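Local coordinates for protein KLLA0B12012p (Kluyveromyces lactis, PDB 6Y3P) that forms the C-terminal ATP-grasp domain of Pby1, a partner of the mRNA decapping enzyme Dcp2, and probably binds ATP as a tubulin-tyrosine ligase-like enzyme, at residues Q9-I14 / K47-Y52; K30-V35 / C374-F379; Q132-K137 / R155-I160; K139-K144 / F195-Y200. One frame throughout, in Å; residues are numbered along the deposited sequence.

Contact 1: Q9-I14 / K47-Y52; sequences QIVLTI and KLTFHY
Strands 9-12 and 48-52 run as the central pair of a four-stranded parallel sheet, consistent with the N-terminal part of an ATP-grasp, tubulin-tyrosine ligase-like domain, their short axes only 16° apart. The ladder is regular: F50 N donates to Q9 O, V11 N to F50 O, Y52 N to V11 O, and T13 N to Y52 O, whereas the first rung, from Q9 N to L48 O, is weak. The bond from Y52 N reaches V11 O nearly along the C=O axis, over 2.8 Å.

H51 adds a side-chain bond beside the ladder. Its CB lies 4.1 Å from V11 O, and with CG anti to the backbone N (chi1 179°) the ring slants back across the neighbouring strand. H51 CD2 then comes to 3.5 Å from V11 O and 3.9 Å from V11 CG1, and at the tip NE2 donates in the ring plane to T13 OG1 over 2.8 Å, with T13 CG2 close by. H51 CE1 lies 3.9 Å from T13 OG1. That hydroxyl also bonds to Q57, and ND1, the other ring nitrogen, is held by the Y69 hydroxyl, so both nitrogens grip the ring and fix its rotation.

On the face carrying I10, L12, F50 and Y52, helices 21-31 and 357-375 pack against the sheet. L12 CD1 lies 3.8 Å from Y52 CB, and I14 CD1 meets the tyrosine ring at its edge, 3.4 Å from Y52 CD1.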
# COMPACT_ATOMS: atom_id res chain seq x y z
N GLN A 9 -7.31 15.99 -25.29
CA GLN A 9 -6.49 16.91 -24.51
C GLN A 9 -5.90 16.18 -23.28
O GLN A 9 -6.57 15.34 -22.69
CB GLN A 9 -7.39 18.07 -24.07
CG GLN A 9 -6.72 19.19 -23.32
CD GLN A 9 -7.70 20.32 -23.16
OE1 GLN A 9 -8.84 20.14 -22.68
NE2 GLN A 9 -7.29 21.50 -23.60
N ILE A 10 -4.62 16.47 -22.93
CA ILE A 10 -3.89 15.93 -21.78
C ILE A 10 -3.39 17.12 -20.96
O ILE A 10 -2.69 17.96 -21.50
CB ILE A 10 -2.73 14.94 -22.17
CG1 ILE A 10 -3.28 13.57 -22.63
CG2 ILE A 10 -1.74 14.73 -21.00
CD1 ILE A 10 -2.31 12.75 -23.52
N VAL A 11 -3.73 17.17 -19.65
CA VAL A 11 -3.35 18.23 -18.71
C VAL A 11 -2.41 17.65 -17.64
O VAL A 11 -2.80 16.74 -16.91
CB VAL A 11 -4.60 18.93 -18.07
CG1 VAL A 11 -4.18 20.07 -17.14
CG2 VAL A 11 -5.59 19.43 -19.12
N LEU A 12 -1.19 18.17 -17.56
CA LEU A 12 -0.16 17.73 -16.61
C LEU A 12 0.18 18.91 -15.70
O LEU A 12 1.01 19.73 -16.06
CB LEU A 12 1.08 17.24 -17.39
CG LEU A 12 2.21 16.53 -16.62
CD1 LEU A 12 1.70 15.31 -15.82
CD2 LEU A 12 3.31 16.08 -17.60
N THR A 13 -0.50 19.00 -14.54
CA THR A 13 -0.38 20.10 -13.56
C THR A 13 0.70 19.85 -12.49
O THR A 13 0.88 20.67 -11.58
CB THR A 13 -1.74 20.43 -12.93
OG1 THR A 13 -2.23 19.28 -12.23
CG2 THR A 13 -2.75 20.91 -13.96
N ILE A 14 1.40 18.74 -12.60
CA ILE A 14 2.46 18.38 -11.68
C ILE A 14 3.66 19.30 -11.88
O ILE A 14 4.04 19.58 -13.02
CB ILE A 14 2.76 16.87 -11.81
CG1 ILE A 14 2.07 16.14 -10.65
CG2 ILE A 14 4.25 16.51 -11.90
CD1 ILE A 14 1.52 14.88 -11.00
N LYS A 47 -13.98 18.77 -24.21
CA LYS A 47 -13.26 17.81 -25.03
C LYS A 47 -12.95 16.65 -24.07
O LYS A 47 -13.02 16.85 -22.85
CB LYS A 47 -11.92 18.43 -25.49
CG LYS A 47 -12.05 19.52 -26.56
CD LYS A 47 -10.77 20.34 -26.74
CE LYS A 47 -9.77 19.73 -27.70
NZ LYS A 47 -10.17 19.90 -29.13
N LEU A 48 -12.61 15.44 -24.59
CA LEU A 48 -12.22 14.38 -23.68
C LEU A 48 -10.78 14.65 -23.26
O LEU A 48 -9.94 14.98 -24.09
CB LEU A 48 -12.52 12.93 -24.14
CG LEU A 48 -11.96 12.37 -25.44
CD1 LEU A 48 -10.50 12.04 -25.32
CD2 LEU A 48 -12.61 11.05 -25.75
N THR A 49 -10.55 14.68 -21.95
CA THR A 49 -9.25 15.07 -21.40
C THR A 49 -8.74 14.17 -20.29
O THR A 49 -9.52 13.64 -19.50
CB THR A 49 -9.21 16.59 -20.94
OG1 THR A 49 -9.14 16.71 -19.51
CG2 THR A 49 -10.35 17.40 -21.44
N PHE A 50 -7.43 14.07 -20.19
CA PHE A 50 -6.79 13.33 -19.13
C PHE A 50 -5.92 14.27 -18.33
O PHE A 50 -4.93 14.80 -18.83
CB PHE A 50 -5.99 12.12 -19.64
CG PHE A 50 -5.39 11.33 -18.50
CD1 PHE A 50 -6.21 10.65 -17.61
CD2 PHE A 50 -4.03 11.35 -18.26
CE1 PHE A 50 -5.67 9.99 -16.51
CE2 PHE A 50 -3.49 10.68 -17.17
CZ PHE A 50 -4.31 10.00 -16.30
N HIS A 51 -6.30 14.48 -17.08
CA HIS A 51 -5.60 15.33 -16.13
C HIS A 51 -4.78 14.47 -15.17
O HIS A 51 -5.32 13.69 -14.38
CB HIS A 51 -6.61 16.26 -15.40
CG HIS A 51 -6.05 17.20 -14.36
ND1 HIS A 51 -6.88 17.82 -13.43
CD2 HIS A 51 -4.77 17.62 -14.15
CE1 HIS A 51 -6.08 18.57 -12.69
NE2 HIS A 51 -4.81 18.48 -13.08
N TYR A 52 -3.45 14.55 -15.31
CA TYR A 52 -2.55 13.90 -14.41
C TYR A 52 -2.04 15.03 -13.52
O TYR A 52 -1.39 15.96 -14.00
CB TYR A 52 -1.40 13.16 -15.13
CG TYR A 52 -0.69 12.17 -14.23
CD1 TYR A 52 0.10 12.61 -13.17
CD2 TYR A 52 -0.85 10.80 -14.39
CE1 TYR A 52 0.72 11.70 -12.30
CE2 TYR A 52 -0.22 9.89 -13.55
CZ TYR A 52 0.56 10.35 -12.49
OH TYR A 52 1.20 9.48 -11.62

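Contact 2: K30-V35 / C374-F379; sequences KHLPNV and CVRPMF
L32 lays its CD2 methyl over one face of the F379 ring, a CH-pi contact within the helix layer that packs on the N-terminal parallel sheet. L32 CD2 stands 3.9 Å from the centroid of the F379 ring, 26° off the normal, and is displaced toward the rim, nearest to F379 CG at 3.6 Å. L32 is the first residue beyond helix 21-31, and its side chain crosses the phenylalanine at about a right angle. The other branch, L32 CD1, fits between V375 CG1 and R376 CG, each 3.9 Å away, so the forked leucine packs against both the end region of helix 357-375 and the F379 ring.

A type I turn from L32 to V35 brings the chain back to the same ring, where V35 CG1 approaches F379 CE2 to 3.7 Å. Beyond them, A8 and I10 of strand 8-12 touch both V35 and F379, and L48 and F50 of strand 48-52 also meet the phenylalanine.

The polar part of the contact is carried by R376, whose chain bends at chi3 (59°) and slides past L32 in the opposite direction. While NE is taken by the carbonyl of P382, R376 NH1 donates to H31 O over 3.0 Å, within both the carbonyl and the guanidinium planes.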
# COMPACT_ATOMS: atom_id res chain seq x y z
N LYS A 30 5.20 9.55 -26.78
CA LYS A 30 5.36 8.26 -27.45
C LYS A 30 4.05 7.53 -27.77
O LYS A 30 3.88 7.08 -28.90
CB LYS A 30 6.29 7.37 -26.62
CG LYS A 30 6.83 6.15 -27.36
CD LYS A 30 7.47 5.13 -26.41
CE LYS A 30 8.94 5.39 -26.16
NZ LYS A 30 9.55 4.34 -25.32
N HIS A 31 3.14 7.39 -26.79
CA HIS A 31 1.93 6.60 -26.96
C HIS A 31 0.68 7.39 -27.30
O HIS A 31 -0.33 6.79 -27.70
CB HIS A 31 1.68 5.70 -25.74
CG HIS A 31 2.86 4.86 -25.38
ND1 HIS A 31 3.37 3.92 -26.26
CD2 HIS A 31 3.61 4.86 -24.26
CE1 HIS A 31 4.41 3.38 -25.65
NE2 HIS A 31 4.60 3.92 -24.45
N LEU A 32 0.72 8.73 -27.16
CA LEU A 32 -0.40 9.60 -27.55
C LEU A 32 0.19 10.82 -28.30
O LEU A 32 0.06 11.96 -27.84
CB LEU A 32 -1.27 10.00 -26.33
CG LEU A 32 -2.25 8.94 -25.84
CD1 LEU A 32 -1.81 8.38 -24.53
CD2 LEU A 32 -3.59 9.51 -25.61
N PRO A 33 0.89 10.61 -29.45
CA PRO A 33 1.51 11.75 -30.15
C PRO A 33 0.53 12.80 -30.69
O PRO A 33 0.91 13.96 -30.82
CB PRO A 33 2.31 11.08 -31.28
CG PRO A 33 1.64 9.78 -31.51
CD PRO A 33 1.17 9.33 -30.16
N ASN A 34 -0.72 12.40 -30.98
CA ASN A 34 -1.76 13.27 -31.54
C ASN A 34 -2.55 14.05 -30.49
O ASN A 34 -3.37 14.91 -30.85
CB ASN A 34 -2.69 12.48 -32.47
CG ASN A 34 -2.00 12.01 -33.73
OD1 ASN A 34 -1.51 12.81 -34.53
ND2 ASN A 34 -1.92 10.71 -33.91
N VAL A 35 -2.29 13.79 -29.20
CA VAL A 35 -2.97 14.48 -28.11
C VAL A 35 -2.07 15.57 -27.49
O VAL A 35 -1.00 15.25 -26.97
CB VAL A 35 -3.57 13.53 -27.06
CG1 VAL A 35 -4.37 14.29 -26.03
CG2 VAL A 35 -4.42 12.44 -27.72
N CYS A 374 -3.47 1.96 -19.94
CA CYS A 374 -4.61 2.56 -19.22
C CYS A 374 -5.09 3.89 -19.83
O CYS A 374 -6.31 4.11 -19.92
CB CYS A 374 -4.27 2.71 -17.74
SG CYS A 374 -3.65 1.20 -16.95
N VAL A 375 -4.14 4.78 -20.21
CA VAL A 375 -4.47 6.10 -20.72
C VAL A 375 -4.95 6.03 -22.17
O VAL A 375 -5.95 6.67 -22.47
CB VAL A 375 -3.33 7.14 -20.50
CG1 VAL A 375 -3.66 8.52 -21.12
CG2 VAL A 375 -3.00 7.28 -19.02
N ARG A 376 -4.26 5.31 -23.07
CA ARG A 376 -4.67 5.21 -24.48
C ARG A 376 -6.17 4.85 -24.66
O ARG A 376 -6.86 5.60 -25.36
CB ARG A 376 -3.77 4.22 -25.27
CG ARG A 376 -2.49 4.81 -25.84
CD ARG A 376 -1.67 3.74 -26.56
NE ARG A 376 -2.43 3.12 -27.65
CZ ARG A 376 -2.41 3.53 -28.92
NH1 ARG A 376 -1.65 4.55 -29.29
NH2 ARG A 376 -3.15 2.91 -29.83
N PRO A 377 -6.73 3.81 -23.96
CA PRO A 377 -8.16 3.47 -24.11
C PRO A 377 -9.19 4.55 -23.72
O PRO A 377 -10.32 4.50 -24.21
CB PRO A 377 -8.31 2.22 -23.25
CG PRO A 377 -6.98 1.62 -23.24
CD PRO A 377 -6.07 2.79 -23.11
N MET A 378 -8.83 5.52 -22.87
CA MET A 378 -9.79 6.56 -22.52
C MET A 378 -9.84 7.63 -23.61
O MET A 378 -10.73 8.47 -23.61
CB MET A 378 -9.63 7.13 -21.09
CG MET A 378 -8.21 7.14 -20.53
SD MET A 378 -8.04 7.60 -18.77
CE MET A 378 -9.18 6.35 -17.98
N PHE A 379 -8.93 7.53 -24.60
CA PHE A 379 -8.86 8.41 -25.77
C PHE A 379 -9.31 7.62 -27.01
O PHE A 379 -9.03 8.04 -28.14
CB PHE A 379 -7.43 8.95 -25.93
CG PHE A 379 -7.10 10.03 -24.93
CD1 PHE A 379 -6.67 9.71 -23.66
CD2 PHE A 379 -7.24 11.36 -25.26
CE1 PHE A 379 -6.40 10.71 -22.73
CE2 PHE A 379 -6.99 12.37 -24.32
CZ PHE A 379 -6.57 12.03 -23.07

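Contact 3: Q132-K137 / R155-I160; sequences QELESK and RIFKTI
The torsions of I160 and F157 bring this helix end and strand end together: I160 CG1 stands anti to the carbonyl carbon (chi1 -66°), with the chain continuing extended to CD1 (chi2 174°), while F157 CG sits in the crowded position between the backbone N and the carbonyl carbon (chi1 68°). The first sends the isoleucine across helix 128-136, and the second turns the phenyl group toward L134.

L134 is the shared partner. Its CB lies 3.8 Å from I160 CG1, the two side chains crossing obliquely, and its CD1 meets F157 CE2 at 4.1 Å with the chains at about a right angle. I160 CD1 reaches on to the aliphatic part of E135, 3.8 Å from E135 CG, and at the solvent-facing margin K137 CD rests 3.9 Å from T159 CG2. An alanine in place of I160 would remove CG1, CG2 and CD1, and would probably loosen helix 128-136 from the start of helix 160-171 by losing the packing on L134 and E135.

The polar link runs through one water, which donates to L134 O at 2.8 Å and accepts from I160 N at 3.0 Å, thereby joining the end of one helix to the start of another. T159 is the N-cap of helix 160-171. This helix lies against F157 through Q162, L163 and I166, while strand 140-145 pairs with strand 154-157 and places W141 beside both F157 and L134.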
# COMPACT_ATOMS: atom_id res chain seq x y z
N GLN A 132 -10.51 -11.89 20.60
CA GLN A 132 -10.59 -13.20 19.99
C GLN A 132 -9.29 -13.60 19.34
O GLN A 132 -8.87 -14.75 19.46
CB GLN A 132 -11.75 -13.27 19.00
CG GLN A 132 -12.45 -14.61 19.05
CD GLN A 132 -13.77 -14.61 18.35
OE1 GLN A 132 -13.98 -13.92 17.34
NE2 GLN A 132 -14.66 -15.48 18.82
N GLU A 133 -8.62 -12.65 18.71
CA GLU A 133 -7.33 -12.84 18.08
C GLU A 133 -6.25 -13.19 19.12
O GLU A 133 -5.52 -14.16 18.95
CB GLU A 133 -6.94 -11.58 17.30
CG GLU A 133 -7.68 -11.42 15.98
CD GLU A 133 -7.33 -12.43 14.91
OE1 GLU A 133 -6.16 -12.88 14.87
OE2 GLU A 133 -8.23 -12.78 14.12
N LEU A 134 -6.16 -12.38 20.20
CA LEU A 134 -5.19 -12.55 21.30
C LEU A 134 -5.41 -13.89 22.02
O LEU A 134 -4.44 -14.55 22.41
CB LEU A 134 -5.35 -11.38 22.28
CG LEU A 134 -4.42 -10.14 22.15
CD1 LEU A 134 -4.01 -9.83 20.72
CD2 LEU A 134 -5.06 -8.94 22.80
N GLU A 135 -6.69 -14.29 22.15
CA GLU A 135 -7.12 -15.55 22.77
C GLU A 135 -6.71 -16.76 21.95
O GLU A 135 -6.42 -17.80 22.54
CB GLU A 135 -8.62 -15.54 23.01
CG GLU A 135 -8.99 -14.98 24.36
CD GLU A 135 -10.46 -15.03 24.71
OE1 GLU A 135 -10.94 -14.08 25.36
OE2 GLU A 135 -11.13 -16.03 24.35
N SER A 136 -6.62 -16.60 20.61
CA SER A 136 -6.21 -17.65 19.66
C SER A 136 -4.75 -18.07 19.85
O SER A 136 -4.40 -19.20 19.51
CB SER A 136 -6.53 -17.25 18.22
OG SER A 136 -5.38 -17.01 17.42
N LYS A 137 -3.91 -17.16 20.39
CA LYS A 137 -2.49 -17.35 20.74
C LYS A 137 -1.58 -17.85 19.57
O LYS A 137 -0.54 -18.48 19.80
CB LYS A 137 -2.36 -18.28 21.98
CG LYS A 137 -3.01 -17.73 23.26
CD LYS A 137 -2.37 -18.30 24.54
CE LYS A 137 -3.11 -19.49 25.12
NZ LYS A 137 -2.50 -20.78 24.69
N ARG A 155 5.93 -1.87 22.33
CA ARG A 155 6.29 -3.13 22.98
C ARG A 155 5.63 -4.38 22.37
O ARG A 155 4.48 -4.36 21.94
CB ARG A 155 5.99 -3.04 24.49
CG ARG A 155 6.89 -2.05 25.23
CD ARG A 155 6.69 -2.08 26.73
NE ARG A 155 7.14 -3.33 27.34
CZ ARG A 155 7.06 -3.62 28.64
NH1 ARG A 155 6.55 -2.75 29.49
NH2 ARG A 155 7.48 -4.80 29.09
N ILE A 156 6.40 -5.49 22.35
CA ILE A 156 6.00 -6.80 21.84
C ILE A 156 5.35 -7.65 22.93
O ILE A 156 5.76 -7.59 24.10
CB ILE A 156 7.22 -7.54 21.17
CG1 ILE A 156 7.66 -6.77 19.94
CG2 ILE A 156 6.88 -8.98 20.74
CD1 ILE A 156 8.96 -7.18 19.44
N PHE A 157 4.37 -8.46 22.53
CA PHE A 157 3.66 -9.41 23.38
C PHE A 157 2.97 -10.45 22.50
O PHE A 157 2.83 -10.24 21.29
CB PHE A 157 2.63 -8.68 24.25
CG PHE A 157 1.46 -8.10 23.49
CD1 PHE A 157 1.56 -6.84 22.89
CD2 PHE A 157 0.25 -8.78 23.40
CE1 PHE A 157 0.48 -6.29 22.19
CE2 PHE A 157 -0.83 -8.23 22.73
CZ PHE A 157 -0.71 -6.98 22.13
N LYS A 158 2.49 -11.53 23.10
CA LYS A 158 1.74 -12.57 22.40
C LYS A 158 0.42 -12.89 23.11
O LYS A 158 -0.51 -13.34 22.45
CB LYS A 158 2.57 -13.85 22.25
CG LYS A 158 3.65 -13.77 21.17
CD LYS A 158 3.93 -15.15 20.55
CE LYS A 158 4.74 -16.08 21.43
NZ LYS A 158 6.05 -15.51 21.82
N THR A 159 0.33 -12.69 24.44
CA THR A 159 -0.87 -13.01 25.23
C THR A 159 -1.50 -11.82 25.99
O THR A 159 -0.83 -10.80 26.26
CB THR A 159 -0.59 -14.19 26.19
OG1 THR A 159 0.31 -13.75 27.20
CG2 THR A 159 0.01 -15.41 25.49
N ILE A 160 -2.77 -11.99 26.39
CA ILE A 160 -3.52 -11.03 27.19
C ILE A 160 -2.77 -10.71 28.49
O ILE A 160 -2.65 -9.53 28.80
CB ILE A 160 -5.00 -11.48 27.40
CG1 ILE A 160 -5.74 -11.48 26.03
CG2 ILE A 160 -5.71 -10.60 28.43
CD1 ILE A 160 -7.20 -12.03 25.93
O HOH W 1 -3.99 -14.41 25.15

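Contact 4: K139-K144 / F195-Y200; sequences KWWILK and FIVQEY
The Y200 ring has W140 CB at its edge, in plane, with Y200 CD2 nearest at 3.9 Å, while I142 CD1 approaches Y200 CD1 obliquely at 3.5 Å. W141 reaches the neighbouring strand obliquely, with W141 CE3 3.7 Å from V197 CG1 and 3.5 Å from E199 N; the F195 ring has K144 O at its edge. W140 stacks on H202 and has K158 in a cation-pi contact, F195 meets F167 edge-to-face, and W141 meets the F157 ring.

These groups flank an antiparallel pair in which I142 with Q198 and K144 with I196 each exchange two backbone bonds.

E199, extended with CG anti to the backbone N, lies obliquely against K139, with E199 OE1 3.5 Å from K139 CG. The lysine ammonium is salt-bridged to E108 and E199 OE1 to K342; K139 NZ and E199 OE2 are 4.1 Å apart, beyond a salt bridge. An alanine at E199 would remove the carboxylate paired with K342, and would probably leave this end of the strand pair less firmly held.

Strand 194-200 lies between 109-113 and 140-145 in the antiparallel sheet, strand 154-157 flanks the far side of 140-145, and helix 160-171 covers the L143 face.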
# COMPACT_ATOMS: atom_id res chain seq x y z
N LYS A 139 -0.32 -15.58 17.05
CA LYS A 139 0.47 -14.48 16.48
C LYS A 139 1.25 -13.65 17.47
O LYS A 139 0.97 -13.68 18.67
CB LYS A 139 -0.48 -13.53 15.71
CG LYS A 139 -0.96 -14.09 14.39
CD LYS A 139 -2.22 -13.42 13.91
CE LYS A 139 -2.90 -14.29 12.87
NZ LYS A 139 -4.10 -13.63 12.31
N TRP A 140 2.23 -12.86 16.95
CA TRP A 140 3.01 -11.89 17.70
C TRP A 140 2.35 -10.54 17.47
O TRP A 140 1.65 -10.34 16.47
CB TRP A 140 4.49 -11.85 17.27
CG TRP A 140 5.23 -13.13 17.53
CD1 TRP A 140 4.94 -14.36 17.03
CD2 TRP A 140 6.37 -13.29 18.38
NE1 TRP A 140 5.83 -15.29 17.52
CE2 TRP A 140 6.73 -14.66 18.34
CE3 TRP A 140 7.13 -12.42 19.18
CZ2 TRP A 140 7.83 -15.17 19.03
CZ3 TRP A 140 8.20 -12.93 19.89
CH2 TRP A 140 8.54 -14.29 19.82
N TRP A 141 2.50 -9.64 18.44
CA TRP A 141 1.81 -8.36 18.38
C TRP A 141 2.68 -7.28 18.87
O TRP A 141 3.62 -7.50 19.65
CB TRP A 141 0.53 -8.39 19.25
CG TRP A 141 -0.45 -9.43 18.84
CD1 TRP A 141 -0.51 -10.72 19.29
CD2 TRP A 141 -1.42 -9.32 17.79
NE1 TRP A 141 -1.47 -11.42 18.58
CE2 TRP A 141 -2.07 -10.58 17.68
CE3 TRP A 141 -1.86 -8.27 16.98
CZ2 TRP A 141 -3.15 -10.79 16.82
CZ3 TRP A 141 -2.92 -8.48 16.10
CH2 TRP A 141 -3.56 -9.73 16.03
N ILE A 142 2.35 -6.10 18.46
CA ILE A 142 3.05 -4.93 18.91
C ILE A 142 2.02 -3.91 19.41
O ILE A 142 0.95 -3.77 18.81
CB ILE A 142 4.04 -4.50 17.80
CG1 ILE A 142 5.26 -3.89 18.42
CG2 ILE A 142 3.44 -3.63 16.68
CD1 ILE A 142 6.38 -4.29 17.75
N LEU A 143 2.28 -3.34 20.60
CA LEU A 143 1.45 -2.32 21.23
C LEU A 143 2.09 -0.96 20.93
O LEU A 143 3.10 -0.60 21.54
CB LEU A 143 1.30 -2.56 22.74
CG LEU A 143 0.49 -1.49 23.51
CD1 LEU A 143 -1.01 -1.57 23.22
CD2 LEU A 143 0.79 -1.55 24.99
N LYS A 144 1.54 -0.23 19.93
CA LYS A 144 2.05 1.07 19.48
C LYS A 144 1.22 2.19 20.07
O LYS A 144 0.04 2.30 19.71
CB LYS A 144 2.01 1.19 17.94
CG LYS A 144 2.74 0.12 17.14
CD LYS A 144 1.99 -0.18 15.84
CE LYS A 144 2.73 0.22 14.58
NZ LYS A 144 2.60 1.67 14.30
N PHE A 195 -4.17 3.57 21.51
CA PHE A 195 -3.11 2.64 21.11
C PHE A 195 -3.52 1.83 19.90
O PHE A 195 -4.71 1.56 19.71
CB PHE A 195 -2.77 1.63 22.23
CG PHE A 195 -2.31 2.19 23.55
CD1 PHE A 195 -3.23 2.48 24.55
CD2 PHE A 195 -0.96 2.37 23.81
CE1 PHE A 195 -2.80 2.99 25.78
CE2 PHE A 195 -0.54 2.87 25.05
CZ PHE A 195 -1.46 3.16 26.03
N ILE A 196 -2.54 1.41 19.11
CA ILE A 196 -2.77 0.50 18.00
C ILE A 196 -2.09 -0.81 18.38
O ILE A 196 -0.98 -0.81 18.91
CB ILE A 196 -2.35 1.04 16.59
CG1 ILE A 196 -3.18 2.30 16.20
CG2 ILE A 196 -2.50 -0.06 15.50
CD1 ILE A 196 -2.60 3.16 15.06
N VAL A 197 -2.80 -1.91 18.18
CA VAL A 197 -2.30 -3.25 18.39
C VAL A 197 -2.15 -3.80 16.98
O VAL A 197 -3.13 -3.99 16.25
CB VAL A 197 -3.20 -4.10 19.30
CG1 VAL A 197 -2.75 -5.56 19.31
CG2 VAL A 197 -3.24 -3.52 20.72
N GLN A 198 -0.91 -3.94 16.55
CA GLN A 198 -0.59 -4.36 15.19
C GLN A 198 0.11 -5.72 15.21
O GLN A 198 1.05 -5.91 15.98
CB GLN A 198 0.30 -3.26 14.55
CG GLN A 198 0.87 -3.55 13.15
CD GLN A 198 0.09 -2.93 12.02
OE1 GLN A 198 -0.21 -3.60 11.02
NE2 GLN A 198 -0.20 -1.64 12.11
N GLU A 199 -0.32 -6.64 14.33
CA GLU A 199 0.33 -7.93 14.17
C GLU A 199 1.79 -7.67 13.84
O GLU A 199 2.12 -6.80 13.04
CB GLU A 199 -0.32 -8.75 13.07
CG GLU A 199 0.24 -10.15 13.00
CD GLU A 199 -0.36 -11.05 11.95
OE1 GLU A 199 0.23 -12.12 11.69
OE2 GLU A 199 -1.44 -10.70 11.40
N TYR A 200 2.67 -8.37 14.54
CA TYR A 200 4.10 -8.19 14.38
C TYR A 200 4.77 -9.39 13.74
O TYR A 200 4.53 -10.53 14.14
CB TYR A 200 4.72 -7.80 15.74
CG TYR A 200 6.23 -7.82 15.80
CD1 TYR A 200 6.98 -6.76 15.28
CD2 TYR A 200 6.92 -8.86 16.41
CE1 TYR A 200 8.38 -6.77 15.34
CE2 TYR A 200 8.30 -8.88 16.46
CZ TYR A 200 9.04 -7.84 15.91
OH TYR A 200 10.41 -7.88 16.00

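How the contacts relate
The four contacts form two clusters on opposite sides of the chain's centre, both within this one C-terminal, probably ATP-binding piece of Pby1. Contacts 1 and 2 lie 11 Å apart between centres and share one layered unit, with F379 packing directly on the parallel sheet. Contacts 3 and 4 are closer, 9 Å, and belong to the five-stranded antiparallel sheet, where R155 O and F157 O probably accept bonds from L143 N and W141 N. Between clusters the centres are 43 to 52 Å apart. Contact 1 closes before contacts 3 and 4 open, whereas contact 2 encloses both. The chain therefore returns to its first layer after running through the distant sheet.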